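PDB 3PI7: NADH oxidoreductase from Mesorhizobium loti, which probably binds NADPH and acts as an oxidoreductase on NAD(P)H, as a putative quinone reductase with GroES-like and Rossmann-type domains. Local coordinates for residues A167-A172 and S247-A252; L180-A185 and P192-R197; A203-K206 and H212-N215. All blocks are in the same frame, centred on the assembly; numbering follows the deposited sequence.

Contact 1: A167-A172 and S247-A252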
loop_
_atom_site.group_PDB
_atom_site.type_symbol
_atom_site.label_atom_id
_atom_site.label_comp_id
_atom_site.label_asym_id
_atom_site.label_seq_id
_atom_site.Cartn_x
_atom_site.Cartn_y
_atom_site.Cartn_z
ATOM N N ALA A 167 12.957 6.996 -14.613
ATOM C CA ALA A 167 11.558 7.291 -14.902
ATOM C C ALA A 167 10.692 7.216 -13.669
ATOM O O ALA A 167 10.896 6.367 -12.825
ATOM C CB ALA A 167 11.015 6.324 -15.936
ATOM N N PHE A 168 9.683 8.103 -13.589
ATOM C CA PHE A 168 8.724 8.072 -12.495
ATOM C C PHE A 168 7.409 8.614 -13.037
ATOM O O PHE A 168 7.389 9.193 -14.126
ATOM C CB PHE A 168 9.243 8.821 -11.267
ATOM C CG PHE A 168 9.354 10.303 -11.456
ATOM C CD1 PHE A 168 10.434 10.857 -12.151
ATOM C CD2 PHE A 168 8.348 11.156 -10.996
ATOM C CE1 PHE A 168 10.552 12.239 -12.290
ATOM C CE2 PHE A 168 8.460 12.541 -11.160
ATOM C CZ PHE A 168 9.532 13.064 -11.856
ATOM N N VAL A 169 6.315 8.332 -12.348
ATOM C CA VAL A 169 4.994 8.696 -12.871
ATOM C C VAL A 169 4.297 9.683 -11.952
ATOM O O VAL A 169 4.388 9.573 -10.731
ATOM C CB VAL A 169 4.105 7.422 -13.097
ATOM C CG1 VAL A 169 2.775 7.758 -13.775
ATOM C CG2 VAL A 169 4.843 6.365 -13.897
HETATM N N MSE A 170 3.503 10.578 -12.568
HETATM C CA MSE A 170 2.693 11.528 -11.807
HETATM C C MSE A 170 1.363 11.736 -12.478
HETATM O O MSE A 170 1.316 11.956 -13.682
HETATM C CB MSE A 170 3.393 12.889 -11.674
HETATM C CG MSE A 170 4.589 12.819 -10.767
HETATM SE SE MSE A 170 5.292 14.547 -10.380
HETATM C CE MSE A 170 5.962 14.983 -12.155
ATOM N N THR A 171 0.277 11.667 -11.701
ATOM C CA THR A 171 -1.034 12.086 -12.213
ATOM C C THR A 171 -1.181 13.598 -11.964
ATOM O O THR A 171 -0.428 14.176 -11.168
ATOM C CB THR A 171 -2.166 11.323 -11.577
ATOM O OG1 THR A 171 -1.968 11.287 -10.171
ATOM C CG2 THR A 171 -2.321 9.952 -12.123
ATOM N N ALA A 172 -2.169 14.254 -12.619
ATOM C CA ALA A 172 -2.409 15.712 -12.519
ATOM C C ALA A 172 -1.145 16.436 -12.949
ATOM O O ALA A 172 -0.629 17.290 -12.230
ATOM C CB ALA A 172 -2.809 16.116 -11.097
ATOM N N SER A 247 -5.620 3.617 -10.555
ATOM C CA SER A 247 -5.755 2.159 -10.499
ATOM C C SER A 247 -5.106 1.534 -11.735
ATOM O O SER A 247 -4.354 0.561 -11.611
ATOM C CB SER A 247 -7.226 1.768 -10.420
ATOM O OG SER A 247 -7.352 0.357 -10.485
ATOM N N ALA A 248 -5.377 2.112 -12.921
ATOM C CA ALA A 248 -4.837 1.662 -14.209
ATOM C C ALA A 248 -3.342 1.843 -14.264
ATOM O O ALA A 248 -2.623 0.943 -14.707
ATOM C CB ALA A 248 -5.494 2.433 -15.347
ATOM N N ILE A 249 -2.851 3.014 -13.807
ATOM C CA ILE A 249 -1.414 3.284 -13.828
ATOM C C ILE A 249 -0.692 2.259 -12.951
ATOM O O ILE A 249 0.219 1.615 -13.408
ATOM C CB ILE A 249 -1.149 4.732 -13.363
ATOM C CG1 ILE A 249 -1.629 5.725 -14.452
ATOM C CG2 ILE A 249 0.350 4.935 -13.029
ATOM C CD1 ILE A 249 -1.655 7.160 -13.953
ATOM N N PHE A 250 -1.109 2.128 -11.683
ATOM C CA PHE A 250 -0.506 1.186 -10.766
ATOM C C PHE A 250 -0.475 -0.222 -11.347
ATOM O O PHE A 250 0.553 -0.895 -11.295
ATOM C CB PHE A 250 -1.286 1.198 -9.460
ATOM C CG PHE A 250 -0.710 0.278 -8.412
ATOM C CD1 PHE A 250 0.565 0.501 -7.893
ATOM C CD2 PHE A 250 -1.474 -0.764 -7.882
ATOM C CE1 PHE A 250 1.075 -0.308 -6.880
ATOM C CE2 PHE A 250 -0.972 -1.564 -6.856
ATOM C CZ PHE A 250 0.300 -1.327 -6.360
ATOM N N ASN A 251 -1.593 -0.660 -11.925
ATOM C CA ASN A 251 -1.700 -1.981 -12.522
ATOM C C ASN A 251 -0.656 -2.212 -13.632
ATOM O O ASN A 251 -0.110 -3.313 -13.757
ATOM C CB ASN A 251 -3.102 -2.134 -13.102
ATOM C CG ASN A 251 -3.411 -3.519 -13.612
ATOM O OD1 ASN A 251 -3.590 -3.736 -14.816
ATOM N ND2 ASN A 251 -3.432 -4.473 -12.723
ATOM N N ALA A 252 -0.366 -1.174 -14.429
ATOM C CA ALA A 252 0.551 -1.276 -15.568
ATOM C C ALA A 252 2.014 -1.126 -15.155
ATOM O O ALA A 252 2.907 -1.440 -15.956
ATOM C CB ALA A 252 0.210 -0.222 -16.617
#

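Contact 2: L180-A185 and P192-R197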
loop_
_atom_site.group_PDB
_atom_site.type_symbol
_atom_site.label_atom_id
_atom_site.label_comp_id
_atom_site.label_asym_id
_atom_site.label_seq_id
_atom_site.Cartn_x
_atom_site.Cartn_y
_atom_site.Cartn_z
ATOM N N LEU A 180 6.818 21.844 -10.683
ATOM C CA LEU A 180 8.062 22.024 -9.920
ATOM C C LEU A 180 8.900 20.726 -9.936
ATOM O O LEU A 180 10.125 20.767 -10.059
ATOM C CB LEU A 180 7.757 22.416 -8.464
ATOM C CG LEU A 180 7.201 23.820 -8.204
ATOM C CD1 LEU A 180 6.824 23.964 -6.773
ATOM C CD2 LEU A 180 8.176 24.892 -8.618
ATOM N N ILE A 181 8.241 19.576 -9.761
ATOM C CA ILE A 181 8.940 18.282 -9.745
ATOM C C ILE A 181 9.532 17.999 -11.115
ATOM O O ILE A 181 10.665 17.544 -11.192
ATOM C CB ILE A 181 8.020 17.133 -9.247
ATOM C CG1 ILE A 181 7.629 17.432 -7.791
ATOM C CG2 ILE A 181 8.753 15.740 -9.337
ATOM C CD1 ILE A 181 6.619 16.477 -7.161
ATOM N N ILE A 182 8.780 18.306 -12.185
ATOM C CA ILE A 182 9.272 18.101 -13.558
ATOM C C ILE A 182 10.601 18.882 -13.740
ATOM O O ILE A 182 11.571 18.309 -14.245
ATOM C CB ILE A 182 8.204 18.462 -14.634
ATOM C CG1 ILE A 182 7.063 17.432 -14.636
ATOM C CG2 ILE A 182 8.860 18.487 -16.029
ATOM C CD1 ILE A 182 5.775 17.851 -15.374
ATOM N N GLY A 183 10.636 20.137 -13.278
ATOM C CA GLY A 183 11.822 21.001 -13.315
ATOM C C GLY A 183 13.022 20.395 -12.606
ATOM O O GLY A 183 14.108 20.318 -13.181
ATOM N N LEU A 184 12.821 19.912 -11.373
ATOM C CA LEU A 184 13.846 19.201 -10.592
ATOM C C LEU A 184 14.351 17.970 -11.328
ATOM O O LEU A 184 15.544 17.683 -11.328
ATOM C CB LEU A 184 13.269 18.744 -9.239
ATOM C CG LEU A 184 12.973 19.822 -8.194
ATOM C CD1 LEU A 184 12.243 19.225 -6.987
ATOM C CD2 LEU A 184 14.269 20.516 -7.726
ATOM N N ALA A 185 13.412 17.184 -11.889
ATOM C CA ALA A 185 13.720 15.974 -12.616
ATOM C C ALA A 185 14.603 16.266 -13.810
ATOM O O ALA A 185 15.598 15.579 -13.997
ATOM C CB ALA A 185 12.431 15.318 -13.074
ATOM N N PRO A 192 10.107 12.258 -16.223
ATOM C CA PRO A 192 8.734 12.232 -15.715
ATOM C C PRO A 192 7.760 11.692 -16.735
ATOM O O PRO A 192 7.821 12.040 -17.909
ATOM C CB PRO A 192 8.436 13.713 -15.402
ATOM C CG PRO A 192 9.770 14.375 -15.359
ATOM C CD PRO A 192 10.616 13.635 -16.330
ATOM N N ILE A 193 6.819 10.886 -16.257
ATOM C CA ILE A 193 5.728 10.365 -17.075
ATOM C C ILE A 193 4.518 10.985 -16.447
ATOM O O ILE A 193 4.233 10.668 -15.293
ATOM C CB ILE A 193 5.700 8.820 -17.049
ATOM C CG1 ILE A 193 6.974 8.212 -17.666
ATOM C CG2 ILE A 193 4.402 8.259 -17.694
ATOM C CD1 ILE A 193 7.229 6.739 -17.134
ATOM N N VAL A 194 3.793 11.860 -17.160
ATOM C CA VAL A 194 2.683 12.505 -16.495
ATOM C C VAL A 194 1.414 12.356 -17.293
ATOM O O VAL A 194 1.461 12.223 -18.507
ATOM C CB VAL A 194 2.965 14.007 -16.164
ATOM C CG1 VAL A 194 4.267 14.170 -15.371
ATOM C CG2 VAL A 194 2.977 14.880 -17.416
ATOM N N THR A 195 0.287 12.377 -16.606
ATOM C CA THR A 195 -1.008 12.305 -17.279
ATOM C C THR A 195 -1.724 13.653 -17.192
ATOM O O THR A 195 -1.640 14.350 -16.168
ATOM C CB THR A 195 -1.891 11.184 -16.707
ATOM O OG1 THR A 195 -2.256 11.574 -15.390
ATOM C CG2 THR A 195 -1.201 9.797 -16.721
ATOM N N VAL A 196 -2.431 14.013 -18.268
ATOM C CA VAL A 196 -3.255 15.228 -18.374
ATOM C C VAL A 196 -4.657 14.876 -18.896
ATOM O O VAL A 196 -4.859 13.771 -19.371
ATOM C CB VAL A 196 -2.593 16.302 -19.276
ATOM C CG1 VAL A 196 -1.275 16.768 -18.689
ATOM C CG2 VAL A 196 -2.407 15.799 -20.701
ATOM N N ARG A 197 -5.591 15.842 -18.884
ATOM C CA ARG A 197 -6.960 15.695 -19.413
ATOM C C ARG A 197 -7.145 16.531 -20.690
ATOM O O ARG A 197 -8.178 16.415 -21.355
ATOM C CB ARG A 197 -7.999 16.130 -18.366
ATOM C CG ARG A 197 -8.045 15.214 -17.153
ATOM C CD ARG A 197 -8.964 15.716 -16.059
#

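Contact 3: A203-K206 and H212-N215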
loop_
_atom_site.group_PDB
_atom_site.type_symbol
_atom_site.label_atom_id
_atom_site.label_comp_id
_atom_site.label_asym_id
_atom_site.label_seq_id
_atom_site.Cartn_x
_atom_site.Cartn_y
_atom_site.Cartn_z
ATOM N N ALA A 203 2.350 20.116 -24.881
ATOM C CA ALA A 203 3.521 20.910 -25.256
ATOM C C ALA A 203 4.162 21.606 -24.059
ATOM O O ALA A 203 5.383 21.532 -23.915
ATOM C CB ALA A 203 3.155 21.935 -26.322
ATOM N N LEU A 204 3.361 22.220 -23.166
ATOM C CA LEU A 204 3.980 22.950 -22.067
ATOM C C LEU A 204 4.681 22.027 -21.096
ATOM O O LEU A 204 5.745 22.396 -20.583
ATOM C CB LEU A 204 3.017 23.897 -21.336
ATOM C CG LEU A 204 1.958 23.346 -20.379
ATOM C CD1 LEU A 204 2.460 23.402 -18.943
ATOM C CD2 LEU A 204 0.695 24.221 -20.439
ATOM N N LEU A 205 4.095 20.850 -20.828
ATOM C CA LEU A 205 4.711 19.919 -19.873
ATOM C C LEU A 205 5.959 19.299 -20.457
ATOM O O LEU A 205 6.948 19.148 -19.745
ATOM C CB LEU A 205 3.726 18.849 -19.383
ATOM C CG LEU A 205 2.644 19.441 -18.493
ATOM C CD1 LEU A 205 1.623 18.427 -18.117
ATOM C CD2 LEU A 205 3.230 20.138 -17.245
ATOM N N LYS A 206 5.965 19.045 -21.773
ATOM C CA LYS A 206 7.162 18.529 -22.419
ATOM C C LYS A 206 8.254 19.595 -22.434
ATOM O O LYS A 206 9.432 19.273 -22.237
ATOM C CB LYS A 206 6.834 18.051 -23.820
ATOM C CG LYS A 206 6.273 16.650 -23.822
ATOM C CD LYS A 206 5.767 16.261 -25.192
ATOM C CE LYS A 206 5.288 14.834 -25.199
ATOM N NZ LYS A 206 4.723 14.439 -26.516
ATOM N N HIS A 212 7.245 11.903 -20.928
ATOM C CA HIS A 212 5.984 11.447 -21.513
ATOM C C HIS A 212 4.831 12.235 -20.939
ATOM O O HIS A 212 4.771 12.455 -19.728
ATOM C CB HIS A 212 5.771 9.939 -21.217
ATOM C CG HIS A 212 6.792 9.046 -21.847
ATOM N ND1 HIS A 212 6.575 8.474 -23.090
ATOM C CD2 HIS A 212 7.986 8.622 -21.370
ATOM C CE1 HIS A 212 7.641 7.719 -23.324
ATOM N NE2 HIS A 212 8.531 7.804 -22.338
ATOM N N VAL A 213 3.864 12.580 -21.786
ATOM C CA VAL A 213 2.671 13.293 -21.343
ATOM C C VAL A 213 1.529 12.545 -21.973
ATOM O O VAL A 213 1.429 12.520 -23.192
ATOM C CB VAL A 213 2.654 14.818 -21.653
ATOM C CG1 VAL A 213 1.409 15.478 -21.039
ATOM C CG2 VAL A 213 3.906 15.489 -21.132
ATOM N N LEU A 214 0.719 11.879 -21.162
ATOM C CA LEU A 214 -0.361 11.052 -21.707
ATOM C C LEU A 214 -1.704 11.661 -21.403
ATOM O O LEU A 214 -1.955 12.050 -20.267
ATOM C CB LEU A 214 -0.300 9.632 -21.124
ATOM C CG LEU A 214 1.073 8.898 -21.177
ATOM C CD1 LEU A 214 0.961 7.522 -20.583
ATOM C CD2 LEU A 214 1.607 8.823 -22.593
ATOM N N ASN A 215 -2.562 11.733 -22.419
ATOM C CA ASN A 215 -3.919 12.233 -22.250
ATOM C C ASN A 215 -4.761 11.027 -21.830
ATOM O O ASN A 215 -4.944 10.071 -22.599
ATOM C CB ASN A 215 -4.437 12.939 -23.528
ATOM C CG ASN A 215 -5.754 13.640 -23.310
ATOM O OD1 ASN A 215 -6.525 13.293 -22.413
ATOM N ND2 ASN A 215 -6.028 14.664 -24.103
#

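Contact 1: A167-A172 and S247-A252
The hydroxyl OG1 of Thr-171 is held twice, by hydrogen bonds to the carboxylate atom OD1 of Asp-239 and to the backbone N of Ala-240, while the methyl of the same residue packs on Ile-249. With chi1 at 47°, OG1 sits between the backbone N and the carbonyl carbon, and CG2 stands anti to the carbonyl carbon, turned to the helix. The two bonds would hold this rotation: the hydroxyl is tied to Asp-239 and Ala-240 at the end of strand 236-239, while the methyl joins the apolar interface. CG2 of Thr-171 comes within 3.4 Å of CD1 of Ile-249, tighter than ordinary carbon contact, and the two side chains meet at a slant. Ile-249 is the residue from helix 243-252 that does the touching: CD1 reaches Thr-171, while CG2 lies 3.8 Å from CG1 of Val-169. Chi1 of -71° spreads its branches this way, CG2 anti to the backbone N and CG1 anti to the carbonyl carbon, and the isoleucine bridges Val-169 of the strand and Thr-171 just past its end. No hydrogen bond crosses between the segments; their nearest CA atoms, those of Val-169 and Ile-249, are 8.4 Å apart, and the gap is filled by side chains.

Phe-168 and Met-170, a selenomethionine in the model, point to the other face of the sheet; there the selenium lies in the plane of the phenylalanine ring at its edge, with SE 3.8 Å from CE2 of Phe-168. Strand 167-170 is third across the six-stranded parallel sheet, bonded through its backbone to strands 191-196 and 236-239, with helix 176-188 covering one face and helices 221-232 and 243-252 the other.

Contact 2: L180-A185 and P192-R197
Ala-185 and Pro-192 make the tight end of this contact: CB of Ala-185 lies 3.6 Å from CG of the proline ring and 4.1 Å from its CD, so the methyl sits against the CG–CD side of the ring. Ile-182, one helical turn earlier, comes at the same ring at a slant, with CG1 4.0 Å from CB of Pro-192. The pyrrolidine is therefore held by two helix residues, and its CG touches both. CD1 of Ile-182 extends along the strand to within 4.0 Å of CG1 of Val-194, so both isoleucine contacts are looser than that of the alanine. Chi1 of -70° sets CG1 anti to the carbonyl carbon, beside the backbone N, and chi2 of 165° keeps the chain extended to CD1, whose end leans toward the strand.

On the outer side of the helix, Leu-180 and Leu-184, partly exposed, do not reach the strand and rest instead against helix 148-163. Everything that meets across the interface is apolar and buried, and no hydrogen bond crosses it.

The helix and strand segments run nearly antiparallel, at 160°, with their axes 9.7 Å apart. This is the return half of a beta-alpha-beta crossover, in which helix 176-188 links parallel strands 167-170 and 191-196, as in the Rossmann-type nucleotide-binding fold.

Contact 3: A203-K206 and H212-N215
Helix segment 203-206 and strand 212-215 come nearest at the CA atoms of Lys-206 and Val-213, 7.0 Å apart, and the side chain of Val-213 bridges the two backbones. The CB of Val-213 points toward the helix, and the side chain forks there. Its CG2 lies between two consecutive helix residues, 3.8 Å from CB of Leu-205 and equally 3.8 Å from CG of Lys-206. Its other methyl, CG1, set anti to the backbone N at chi1 -175°, meets CD1 of Leu-205 more loosely at 4.2 Å. Leu-205 and Val-213 cross at about a right angle, and the leucine goes on to touch Val-194 and Val-196 of the next strand and Ile-182 of helix 176-188.

Lys-206 adds its aliphatic stem alone: it touches through CG, and the chain beyond runs out, extended, from an exposed position. His-212 turns its side chain away from the helix, where NE2 is hydrogen-bonded to OE2 of Glu-232 and ND1 to a glycerol, probably from the crystallisation liquor; Asn-215 ties the strand's end to Asp-199.

Strand 212-215 is an outermost strand of the parallel sheet within this chain, and helix 202-208 leads into it from strand 191-196, the second consecutive beta-alpha-beta unit of the Rossmann-type domain.

All three contacts pack a helix on the same parallel sheet, using strands that are neighbours: 212-215, 191-196 and 167-170. Contact 1 engages the face covered by helix 243-252, whereas contacts 2 and 3 use the other face. Backbone bonds stitch them together, Phe-168 O to Ile-193 N (2.8 Å) between contacts 1 and 2, and Val-194 O to Leu-214 N (2.8 Å) between contacts 2 and 3. All touching residues of contacts 1 and 2 are buried and meet through carbon; contact 1 differs in that Thr-171 also has a hydroxyl bonded to Asp-239 and Ala-240. Contact 3, at the outer strand, shares Leu-205 with contact 2's surroundings and ends in an exposed lysine.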